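Local coordinates for protein Lys-gingipain W83 (Porphyromonas gingivalis, PDB 6I9A) that cleaves proteins after lysine as a secreted cysteine endopeptidase and probable virulence factor of the periodontal pathogen, this chain being the catalytic subunit, at residues D188-L193 / Y201-T206; T143-S148 / N237-F242. All coordinates share one frame; numbering follows the deposited sequence.

Contact 1: residues D188-L193 / Y201-T206; sequences DVYNYL and YSHLNT
Tyr190 and His203 lay their rings face to face where the edge strand 188-192 of the six-stranded mixed sheet in the C25 peptidase domain faces the short helix 202-206; Tyr192 completes the aromatic cluster. The axes of strand and helix are roughly antiparallel (158°) and 10.7 Å apart at closest approach, a gap bridged by side chains. Packing is dense at the stack: the ring centroids are 3.7 Å apart and the planes only 8° from parallel. His203 ND1 sits over the centre of the tyrosine ring, and Tyr190 CG in turn over the centre of the imidazole, whose face also receives Tyr190 CB in a CH-pi contact. With CG beside the backbone N (chi1 -49°), His203 reaches out from the helix so that its NE2 meets Tyr192 OH at 2.8 Å, a hydrogen bond made at the imidazole edge. Stack and bond together should restrain both tilt and rotation of the imidazole. Backbone bonds of Tyr190 and Tyr192 to strand 152-157 fix the strand that bears them. Toward Thr206, an exposed residue, the contact loosens: Tyr190 OH and Thr206 OG1 stand 4.4 Å apart, and a water joins them, 2.8 Å from Tyr190 OH and 2.7 Å from Thr206 OG1.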
loop_
_atom_site.group_PDB
_atom_site.type_symbol
_atom_site.label_atom_id
_atom_site.label_comp_id
_atom_site.label_asym_id
_atom_site.label_seq_id
_atom_site.Cartn_x
_atom_site.Cartn_y
_atom_site.Cartn_z
ATOM N N ASP A 188 -8.111 3.137 -20.928
ATOM C CA ASP A 188 -7.865 1.773 -21.388
ATOM C C ASP A 188 -8.016 0.823 -20.224
ATOM O O ASP A 188 -7.189 0.818 -19.301
ATOM C CB ASP A 188 -6.462 1.665 -21.983
ATOM C CG ASP A 188 -6.252 2.592 -23.164
ATOM O OD1 ASP A 188 -5.841 3.748 -22.953
ATOM O OD2 ASP A 188 -6.588 2.195 -24.300
ATOM N N VAL A 189 -9.091 0.066 -20.231
ATOM C CA VAL A 189 -9.400 -0.886 -19.187
ATOM C C VAL A 189 -9.226 -2.248 -19.835
ATOM O O VAL A 189 -10.163 -2.818 -20.418
ATOM C CB VAL A 189 -10.770 -0.634 -18.572
ATOM C CG1 VAL A 189 -11.067 -1.685 -17.504
ATOM C CG2 VAL A 189 -10.853 0.771 -17.979
ATOM N N TYR A 190 -7.992 -2.748 -19.825
ATOM C CA TYR A 190 -7.703 -4.045 -20.446
ATOM C C TYR A 190 -8.286 -5.101 -19.537
ATOM O O TYR A 190 -7.946 -5.146 -18.355
ATOM C CB TYR A 190 -6.203 -4.238 -20.604
ATOM C CG TYR A 190 -5.466 -3.107 -21.287
ATOM C CD1 TYR A 190 -5.673 -2.816 -22.636
ATOM C CD2 TYR A 190 -4.513 -2.363 -20.596
ATOM C CE1 TYR A 190 -4.946 -1.804 -23.271
ATOM C CE2 TYR A 190 -3.754 -1.395 -21.223
ATOM C CZ TYR A 190 -3.991 -1.105 -22.548
ATOM O OH TYR A 190 -3.185 -0.153 -23.151
ATOM N N ASN A 191 -9.181 -5.932 -20.050
ATOM C CA ASN A 191 -9.865 -6.907 -19.171
ATOM C C ASN A 191 -10.038 -8.213 -19.909
ATOM O O ASN A 191 -10.383 -8.229 -21.101
ATOM C CB ASN A 191 -11.206 -6.343 -18.679
ATOM C CG ASN A 191 -12.244 -6.134 -19.745
ATOM O OD1 ASN A 191 -13.162 -6.956 -19.875
ATOM N ND2 ASN A 191 -12.158 -5.042 -20.506
ATOM N N TYR A 192 -9.780 -9.301 -19.194
ATOM C CA TYR A 192 -9.906 -10.645 -19.741
ATOM C C TYR A 192 -10.777 -11.426 -18.781
ATOM O O TYR A 192 -10.365 -11.722 -17.642
ATOM C CB TYR A 192 -8.520 -11.257 -19.868
ATOM C CG TYR A 192 -7.689 -10.521 -20.885
ATOM C CD1 TYR A 192 -7.056 -9.316 -20.558
ATOM C CD2 TYR A 192 -7.618 -10.961 -22.217
ATOM C CE1 TYR A 192 -6.372 -8.573 -21.518
ATOM C CE2 TYR A 192 -6.925 -10.228 -23.179
ATOM C CZ TYR A 192 -6.284 -9.045 -22.822
ATOM O OH TYR A 192 -5.608 -8.305 -23.765
ATOM N N LEU A 193 -11.990 -11.716 -19.201
ATOM C CA LEU A 193 -12.982 -12.361 -18.354
ATOM C C LEU A 193 -12.974 -13.845 -18.447
ATOM O O LEU A 193 -13.504 -14.512 -17.560
ATOM C CB LEU A 193 -14.381 -11.831 -18.750
ATOM C CG LEU A 193 -14.612 -10.319 -18.453
ATOM C CD1 LEU A 193 -15.901 -9.796 -19.106
ATOM C CD2 LEU A 193 -14.534 -10.018 -16.927
ATOM N N TYR A 201 -0.858 -10.230 -20.748
ATOM C CA TYR A 201 0.208 -9.605 -19.947
ATOM C C TYR A 201 1.068 -8.624 -20.757
ATOM O O TYR A 201 1.902 -7.948 -20.165
ATOM C CB TYR A 201 1.062 -10.664 -19.254
ATOM C CG TYR A 201 0.220 -11.477 -18.268
ATOM C CD1 TYR A 201 -0.447 -10.852 -17.208
ATOM C CD2 TYR A 201 0.115 -12.866 -18.385
ATOM C CE1 TYR A 201 -1.177 -11.579 -16.283
ATOM C CE2 TYR A 201 -0.635 -13.601 -17.475
ATOM C CZ TYR A 201 -1.275 -12.947 -16.427
ATOM O OH TYR A 201 -2.009 -13.647 -15.497
ATOM N N SER A 202 0.797 -8.474 -22.056
ATOM C CA SER A 202 1.510 -7.450 -22.839
ATOM C C SER A 202 1.323 -6.073 -22.245
ATOM O O SER A 202 2.217 -5.207 -22.297
ATOM C CB SER A 202 0.968 -7.432 -24.268
ATOM O OG SER A 202 1.476 -8.562 -24.946
ATOM N N HIS A 203 0.137 -5.849 -21.661
ATOM C CA HIS A 203 -0.230 -4.536 -21.118
ATOM C C HIS A 203 0.630 -4.159 -19.904
ATOM O O HIS A 203 0.794 -2.966 -19.630
ATOM C CB HIS A 203 -1.724 -4.523 -20.762
ATOM C CG HIS A 203 -2.575 -5.036 -21.889
ATOM N ND1 HIS A 203 -2.621 -4.415 -23.117
ATOM C CD2 HIS A 203 -3.388 -6.115 -21.924
ATOM C CE1 HIS A 203 -3.455 -5.136 -23.855
ATOM N NE2 HIS A 203 -3.935 -6.171 -23.177
ATOM N N LEU A 204 1.230 -5.151 -19.226
ATOM C CA LEU A 204 2.145 -4.797 -18.143
ATOM C C LEU A 204 3.393 -4.125 -18.667
ATOM O O LEU A 204 3.974 -3.292 -17.978
ATOM C CB LEU A 204 2.579 -6.066 -17.396
ATOM C CG LEU A 204 1.460 -6.848 -16.666
ATOM C CD1 LEU A 204 2.080 -8.032 -15.964
ATOM C CD2 LEU A 204 0.711 -5.958 -15.652
ATOM N N ASN A 205 3.770 -4.433 -19.914
ATOM C CA ASN A 205 4.929 -3.814 -20.542
ATOM C C ASN A 205 4.608 -2.438 -21.066
ATOM O O ASN A 205 5.396 -1.499 -20.885
ATOM C CB ASN A 205 5.398 -4.679 -21.705
ATOM C CG ASN A 205 6.007 -5.959 -21.284
ATOM O OD1 ASN A 205 6.762 -6.023 -20.305
ATOM N ND2 ASN A 205 5.688 -7.016 -22.008
ATOM N N THR A 206 3.465 -2.283 -21.750
ATOM C CA THR A 206 3.159 -1.007 -22.393
ATOM C C THR A 206 2.742 0.044 -21.383
ATOM O O THR A 206 2.975 1.239 -21.625
ATOM C CB THR A 206 2.107 -1.167 -23.491
ATOM O OG1 THR A 206 0.932 -1.702 -22.894
ATOM C CG2 THR A 206 2.577 -2.076 -24.629
HETATM O O HOH W 1 -0.648 0.277 -22.000
#

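Contact 2: residues T143-S148 / N237-F242; sequences TMPDKS and NKDKYF
The flat carboxylate of Asp239 is turned to the ring of Pro145: OD2 lies 3.5 Å from Pro145 CD, and the two side chains cross at about a right angle. The Tyr241 ring has the backbone carbon of Asp239 over one face, 4.1 Å above its plane and displaced toward the rim, while its hydroxyl takes a hydrogen bond from Asp239 N (2.9 Å). The ring thus lies against the type II turn Asn237-Lys240 and is bonded to it through its hydroxyl. Across the contact Met144 CB rests 3.4 Å from Asp239 O, but the bends at chi2 and chi3 carry its sulfur end away from the turn. That same Asp239 O receives a water hydrogen bond, and the water accepts from Asp146 N, spanning the backbones. Asp146 holds its carboxylate on its own loop, where OD1 takes Ser148 OG on the syn lone pair at 2.5 Å; OD2 stays 5.0 Å from Lys240 NZ, which probably bonds instead to Thr206 O. Two loops of the peptidase domain, leading into strands 152-157 and 242-247, therefore meet without a direct hydrogen bond or salt bridge: packing and one bridging water join them, with the Asp146-Lys240 attraction probably a modest addition.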
loop_
_atom_site.group_PDB
_atom_site.type_symbol
_atom_site.label_atom_id
_atom_site.label_comp_id
_atom_site.label_asym_id
_atom_site.label_seq_id
_atom_site.Cartn_x
_atom_site.Cartn_y
_atom_site.Cartn_z
ATOM N N THR A 143 7.568 11.721 -11.330
ATOM C CA THR A 143 8.630 12.156 -12.259
ATOM C C THR A 143 8.653 11.290 -13.514
ATOM O O THR A 143 9.587 11.410 -14.321
ATOM C CB THR A 143 9.987 12.096 -11.539
ATOM O OG1 THR A 143 10.174 10.757 -11.096
ATOM C CG2 THR A 143 10.099 13.104 -10.417
ATOM N N MET A 144 7.622 10.442 -13.731
ATOM C CA MET A 144 7.621 9.609 -14.930
ATOM C C MET A 144 7.380 10.473 -16.174
ATOM O O MET A 144 6.557 11.408 -16.132
ATOM C CB MET A 144 6.543 8.497 -14.807
ATOM C CG MET A 144 5.107 8.991 -14.772
ATOM S SD MET A 144 4.527 9.722 -13.193
ATOM C CE MET A 144 4.359 8.277 -12.127
ATOM N N PRO A 145 8.036 10.111 -17.311
ATOM C CA PRO A 145 7.817 10.876 -18.579
ATOM C C PRO A 145 6.526 10.513 -19.358
ATOM O O PRO A 145 6.150 11.256 -20.288
ATOM C CB PRO A 145 9.035 10.519 -19.423
ATOM C CG PRO A 145 9.427 9.145 -18.972
ATOM C CD PRO A 145 9.128 9.124 -17.448
ATOM N N ASP A 146 5.893 9.368 -19.058
ATOM C CA ASP A 146 4.625 8.995 -19.717
ATOM C C ASP A 146 3.564 8.859 -18.609
ATOM O O ASP A 146 3.157 7.719 -18.330
ATOM C CB ASP A 146 4.732 7.704 -20.606
ATOM C CG ASP A 146 3.385 7.317 -21.254
ATOM O OD1 ASP A 146 2.503 8.172 -21.315
ATOM O OD2 ASP A 146 3.223 6.119 -21.696
ATOM N N LYS A 147 2.919 9.998 -18.231
ATOM C CA LYS A 147 1.834 9.908 -17.190
ATOM C C LYS A 147 0.568 9.269 -17.743
ATOM O O LYS A 147 -0.274 8.837 -16.943
ATOM C CB LYS A 147 1.563 11.288 -16.568
ATOM C CG LYS A 147 2.840 11.799 -15.887
ATOM C CD LYS A 147 2.676 13.176 -15.345
ATOM C CE LYS A 147 3.841 13.570 -14.449
ATOM N NZ LYS A 147 5.179 13.665 -15.151
ATOM N N SER A 148 0.431 9.162 -19.072
ATOM C CA SER A 148 -0.784 8.545 -19.623
ATOM C C SER A 148 -0.957 7.074 -19.165
ATOM O O SER A 148 -2.082 6.583 -19.190
ATOM C CB SER A 148 -0.806 8.625 -21.142
ATOM O OG SER A 148 0.065 7.676 -21.717
ATOM N N ASN A 237 8.474 -2.395 -18.608
ATOM C CA ASN A 237 7.724 -1.195 -18.249
ATOM C C ASN A 237 8.561 -0.175 -17.472
ATOM O O ASN A 237 8.182 0.295 -16.397
ATOM C CB ASN A 237 6.471 -1.575 -17.425
ATOM C CG ASN A 237 6.718 -2.340 -16.157
ATOM O OD1 ASN A 237 7.431 -3.352 -16.144
ATOM N ND2 ASN A 237 6.177 -1.846 -15.049
ATOM N N LYS A 238 9.706 0.204 -18.056
ATOM C CA LYS A 238 10.538 1.235 -17.459
ATOM C C LYS A 238 9.703 2.480 -17.298
ATOM O O LYS A 238 8.969 2.886 -18.205
ATOM C CB LYS A 238 11.810 1.475 -18.295
ATOM C CG LYS A 238 12.700 2.602 -17.729
ATOM C CD LYS A 238 14.037 2.708 -18.451
ATOM C CE LYS A 238 14.758 3.985 -18.077
ATOM N NZ LYS A 238 16.046 4.126 -18.793
ATOM N N ASP A 239 9.791 3.093 -16.093
ATOM C CA ASP A 239 9.117 4.322 -15.724
ATOM C C ASP A 239 7.598 4.197 -15.681
ATOM O O ASP A 239 6.917 5.209 -15.592
ATOM C CB ASP A 239 9.522 5.474 -16.663
ATOM C CG ASP A 239 10.987 5.873 -16.662
ATOM O OD1 ASP A 239 11.698 5.556 -15.705
ATOM O OD2 ASP A 239 11.433 6.465 -17.657
ATOM N N LYS A 240 7.057 2.965 -15.657
ATOM C CA LYS A 240 5.601 2.773 -15.673
ATOM C C LYS A 240 5.204 1.747 -14.620
ATOM O O LYS A 240 4.735 0.634 -14.926
ATOM C CB LYS A 240 5.172 2.340 -17.086
ATOM C CG LYS A 240 5.362 3.491 -18.120
ATOM C CD LYS A 240 4.973 3.035 -19.524
ATOM C CE LYS A 240 5.892 1.985 -20.090
ATOM N NZ LYS A 240 5.776 1.816 -21.597
ATOM N N TYR A 241 5.415 2.120 -13.344
ATOM C CA TYR A 241 5.283 1.167 -12.259
ATOM C C TYR A 241 3.873 1.104 -11.733
ATOM O O TYR A 241 3.172 2.089 -11.568
ATOM C CB TYR A 241 6.292 1.503 -11.131
ATOM C CG TYR A 241 7.671 1.695 -11.730
ATOM C CD1 TYR A 241 8.244 0.711 -12.535
ATOM C CD2 TYR A 241 8.337 2.907 -11.597
ATOM C CE1 TYR A 241 9.451 0.936 -13.197
ATOM C CE2 TYR A 241 9.575 3.135 -12.237
ATOM C CZ TYR A 241 10.117 2.140 -13.036
ATOM O OH TYR A 241 11.300 2.308 -13.725
ATOM N N PHE A 242 3.455 -0.133 -11.384
ATOM C CA PHE A 242 2.070 -0.384 -10.979
ATOM C C PHE A 242 1.948 -0.935 -9.553
ATOM O O PHE A 242 2.918 -1.454 -8.962
ATOM C CB PHE A 242 1.382 -1.335 -12.007
ATOM C CG PHE A 242 2.172 -2.586 -12.366
ATOM C CD1 PHE A 242 2.211 -3.696 -11.515
ATOM C CD2 PHE A 242 2.814 -2.674 -13.597
ATOM C CE1 PHE A 242 2.953 -4.819 -11.866
ATOM C CE2 PHE A 242 3.526 -3.799 -13.949
ATOM C CZ PHE A 242 3.575 -4.868 -13.113
HETATM O O HOH W 2 6.488 6.919 -17.922
#

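Read from the N terminus, the chain leaves helix 126-141, passes through loop 143-148 and enters strand 152-157, beside which edge strand 188-192 is later laid. Contact 1 closes a short loop of only seven residues, bringing helix 202-206 back against that edge strand. Contact 2 closes a far longer one when the turn at 237-242 returns to loop 143-148, so contact 1 is nested within it. Their centres are about 15 Å apart, and they touch directly: the probable Lys240 NZ-Thr206 O bond (2.9 Å) is shared between them, and Asn237 CB packs against Leu204 O. Nested closures thus tie the mixed sheet's edge, a surface helix and the entrances of two sheet strands together.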